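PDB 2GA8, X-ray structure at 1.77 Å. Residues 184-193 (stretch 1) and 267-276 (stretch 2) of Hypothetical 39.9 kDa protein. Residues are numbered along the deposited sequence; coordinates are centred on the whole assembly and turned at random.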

# COMPACT_ATOMS: atom_id res chain seq x y z
N ARG A 184 9.26 -8.92 14.46
CA ARG A 184 9.19 -8.00 13.33
C ARG A 184 8.21 -8.60 12.34
O ARG A 184 8.35 -9.75 11.93
CB ARG A 184 10.57 -7.83 12.68
CG ARG A 184 10.74 -6.49 11.98
CD ARG A 184 12.03 -6.38 11.18
NE ARG A 184 12.15 -5.06 10.57
CZ ARG A 184 13.03 -4.74 9.62
NH1 ARG A 184 13.87 -5.65 9.15
NH2 ARG A 184 13.05 -3.50 9.12
N GLY A 185 7.20 -7.82 11.97
CA GLY A 185 6.19 -8.30 11.05
C GLY A 185 4.83 -8.22 11.73
O GLY A 185 3.80 -8.44 11.10
N SER A 186 4.83 -7.91 13.02
CA SER A 186 3.58 -7.77 13.76
C SER A 186 3.01 -6.42 13.37
O SER A 186 3.72 -5.57 12.84
CB SER A 186 3.84 -7.80 15.27
OG SER A 186 4.51 -6.63 15.69
N PRO A 187 1.72 -6.20 13.64
CA PRO A 187 1.07 -4.93 13.31
C PRO A 187 1.80 -3.72 13.89
O PRO A 187 1.81 -2.64 13.30
CB PRO A 187 -0.33 -5.09 13.89
CG PRO A 187 -0.57 -6.56 13.77
CD PRO A 187 0.74 -7.15 14.21
N SER A 188 2.40 -3.90 15.06
CA SER A 188 3.10 -2.81 15.73
C SER A 188 4.49 -2.50 15.20
O SER A 188 5.14 -1.58 15.69
CB SER A 188 3.19 -3.09 17.24
OG SER A 188 3.98 -4.24 17.50
N THR A 189 4.95 -3.26 14.20
CA THR A 189 6.28 -3.01 13.64
C THR A 189 6.23 -2.32 12.28
O THR A 189 7.19 -2.37 11.51
CB THR A 189 7.12 -4.32 13.51
OG1 THR A 189 6.43 -5.27 12.69
CG2 THR A 189 7.36 -4.93 14.89
N PHE A 190 5.11 -1.66 11.99
CA PHE A 190 4.91 -0.93 10.74
C PHE A 190 4.48 0.48 11.11
O PHE A 190 3.83 0.68 12.15
CB PHE A 190 3.78 -1.53 9.91
CG PHE A 190 4.12 -2.84 9.26
CD1 PHE A 190 4.60 -2.87 7.95
CD2 PHE A 190 3.93 -4.04 9.94
CE1 PHE A 190 4.87 -4.09 7.33
CE2 PHE A 190 4.20 -5.25 9.33
CZ PHE A 190 4.67 -5.28 8.02
N ASP A 191 4.83 1.46 10.28
CA ASP A 191 4.40 2.83 10.55
C ASP A 191 2.95 2.91 10.06
O ASP A 191 2.67 3.40 8.96
CB ASP A 191 5.27 3.84 9.77
CG ASP A 191 5.00 5.27 10.18
OD1 ASP A 191 3.94 5.54 10.79
OD2 ASP A 191 5.85 6.14 9.90
N SER A 192 2.03 2.42 10.89
CA SER A 192 0.61 2.44 10.54
C SER A 192 0.09 3.86 10.38
O SER A 192 -0.84 4.10 9.61
CB SER A 192 -0.22 1.72 11.61
OG SER A 192 -0.10 2.37 12.86
N ASN A 193 0.71 4.80 11.11
CA ASN A 193 0.34 6.21 11.06
C ASN A 193 0.49 6.75 9.64
O ASN A 193 -0.44 7.36 9.09
CB ASN A 193 1.28 7.05 11.95
CG ASN A 193 1.44 6.50 13.37
OD1 ASN A 193 1.41 5.30 13.59
ND2 ASN A 193 1.64 7.40 14.33
N GLY A 267 -1.33 -6.24 1.55
CA GLY A 267 -0.62 -6.30 2.82
C GLY A 267 -1.30 -7.17 3.85
O GLY A 267 -2.43 -7.63 3.68
N LEU A 268 -0.60 -7.38 4.96
CA LEU A 268 -1.09 -8.21 6.05
C LEU A 268 -2.22 -7.60 6.87
O LEU A 268 -3.17 -8.29 7.24
CB LEU A 268 0.06 -8.50 7.02
CG LEU A 268 1.31 -9.23 6.55
CD1 LEU A 268 2.42 -9.02 7.58
CD2 LEU A 268 1.00 -10.72 6.38
N TYR A 269 -2.11 -6.31 7.13
CA TYR A 269 -3.05 -5.64 8.02
C TYR A 269 -4.04 -4.61 7.49
O TYR A 269 -4.57 -3.81 8.27
CB TYR A 269 -2.22 -5.05 9.17
CG TYR A 269 -1.29 -6.08 9.77
CD1 TYR A 269 -1.79 -7.28 10.27
CD2 TYR A 269 0.09 -5.88 9.81
CE1 TYR A 269 -0.95 -8.26 10.79
CE2 TYR A 269 0.95 -6.86 10.33
CZ TYR A 269 0.42 -8.05 10.81
OH TYR A 269 1.24 -9.03 11.31
N LEU A 270 -4.32 -4.65 6.20
CA LEU A 270 -5.24 -3.68 5.62
C LEU A 270 -6.68 -3.83 6.10
O LEU A 270 -7.49 -2.93 5.90
CB LEU A 270 -5.21 -3.75 4.09
CG LEU A 270 -3.79 -3.65 3.52
CD1 LEU A 270 -3.85 -3.66 1.99
CD2 LEU A 270 -3.12 -2.39 4.03
N LEU A 271 -6.98 -4.97 6.74
CA LEU A 271 -8.33 -5.23 7.25
C LEU A 271 -8.25 -5.65 8.72
O LEU A 271 -9.09 -6.41 9.21
CB LEU A 271 -8.99 -6.35 6.44
CG LEU A 271 -9.32 -6.03 4.98
CD1 LEU A 271 -9.79 -7.29 4.27
CD2 LEU A 271 -10.39 -4.93 4.92
N TYR A 272 -7.24 -5.13 9.42
CA TYR A 272 -6.98 -5.44 10.82
C TYR A 272 -7.77 -4.47 11.71
O TYR A 272 -7.66 -3.25 11.55
CB TYR A 272 -5.48 -5.31 11.07
CG TYR A 272 -4.97 -6.07 12.27
CD1 TYR A 272 -4.81 -7.45 12.23
CD2 TYR A 272 -4.62 -5.39 13.43
CE1 TYR A 272 -4.30 -8.15 13.33
CE2 TYR A 272 -4.12 -6.08 14.53
CZ TYR A 272 -3.96 -7.45 14.47
OH TYR A 272 -3.45 -8.13 15.55
N ASP A 273 -8.55 -5.00 12.65
CA ASP A 273 -9.41 -4.18 13.51
C ASP A 273 -8.80 -3.41 14.68
O ASP A 273 -9.51 -3.07 15.64
CB ASP A 273 -10.58 -5.03 14.05
CG ASP A 273 -10.12 -6.12 15.02
OD1 ASP A 273 -9.00 -6.05 15.54
OD2 ASP A 273 -10.92 -7.06 15.28
N GLN A 274 -7.51 -3.10 14.61
CA GLN A 274 -6.88 -2.37 15.69
C GLN A 274 -6.20 -1.09 15.24
O GLN A 274 -5.82 -0.95 14.07
CB GLN A 274 -5.85 -3.26 16.39
CG GLN A 274 -6.45 -4.49 17.04
CD GLN A 274 -7.43 -4.14 18.13
OE1 GLN A 274 -7.12 -3.38 19.05
NE2 GLN A 274 -8.64 -4.70 18.05
N GLU A 275 -6.05 -0.18 16.19
CA GLU A 275 -5.42 1.13 16.00
C GLU A 275 -5.63 1.80 14.64
O GLU A 275 -6.76 1.93 14.19
CB GLU A 275 -3.92 1.04 16.34
CG GLU A 275 -3.20 -0.15 15.72
CD GLU A 275 -1.89 0.26 15.08
OE1 GLU A 275 -1.89 1.29 14.37
OE2 GLU A 275 -0.88 -0.44 15.29
N ASN A 276 -4.54 2.22 14.00
CA ASN A 276 -4.66 2.90 12.71
C ASN A 276 -5.11 2.01 11.56
O ASN A 276 -5.66 2.49 10.58
CB ASN A 276 -3.33 3.56 12.33
CG ASN A 276 -2.93 4.67 13.28
OD1 ASN A 276 -1.75 4.86 13.57
ND2 ASN A 276 -3.91 5.43 13.76
O HOH W 1 1.55 0.06 14.13

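Two clusters join these stretches, whose touching residues are at least 78 positions apart in sequence and which together bury 438 Å². One is aromatic and centred on Pro187, whose CA lies 6.7 Å from Tyr269 CA; the other is polar, where Ser192 CA and Asn276 CA come within 5.7 Å.

In the first cluster Pro187 packs against two tyrosines. Pro187 CG sits 3.5 Å from the centroid of the Tyr269 ring, 16° off the ring normal, and 3.9 Å from the centroid of the Tyr272 ring, 27° off the normal. Both are CH-pi contacts over a ring face, and a single methylene of the C-gamma exo ring makes them. The compact proline ring presents that carbon without a flexible chain to order. The two tyrosines reach it from different rotamers: Tyr269 is m (chi1 -50°) and Tyr272 is t (chi1 -158°). They stand at the ends of a type I turn, closed by a backbone hydrogen bond from Tyr272 N to Tyr269 O (3.2 Å).

The Tyr269 conformation serves a second purpose. With CA-to-CB directed toward stretch 1, the ring carries its hydroxyl to the backbone, and Tyr269 OH donates to Gly185 O at 2.6 Å, with that oxygen near the ring plane. Gly185 has phi/psi of 121/-8°, where a CB would jam against the preceding carbonyl oxygen, so the backbone itself calls for glycine. The loop is braced internally by Thr189: in rotamer p (chi1 59°), Thr189 OG1 accepts from Gly185 N (2.8 Å) and donates to Ser186 O (2.7 Å).

Phe190, buried and in rotamer m, places Phe190 CE2 at 3.8 Å from Tyr269 CE2, near the edge of the tyrosine ring. The Phe190 and Tyr269 ring planes meet at 76° with their centroids 5.9 Å apart, an oblique pairing. Leu268, rotamer m,t, brings Leu268 CD1 to 3.8 Å from Gly185 O and 4.4 Å from Phe190 CZ.

The polar cluster depends on Ser192, whose p rotamer (chi1 62°) lets Ser192 OG donate to Glu275 OE1 at 2.6 Å. Glu275 has an unusual backbone (phi/psi 34/-129°), chi1 of 47° (p) and chi2 of 134°, between wells. This bent side chain also brings Glu275 OE1 within 2.8 Å of Asn276 N, which donates to it, so one carboxylate oxygen ties a neighbouring backbone amide to the opposing serine. Water 1 extends the link, its oxygen donating to Glu275 OE2 (2.7 Å), Pro187 O (2.8 Å) and Ser192 OG (3.1 Å) as alternatives, since acceptors outnumber its protons.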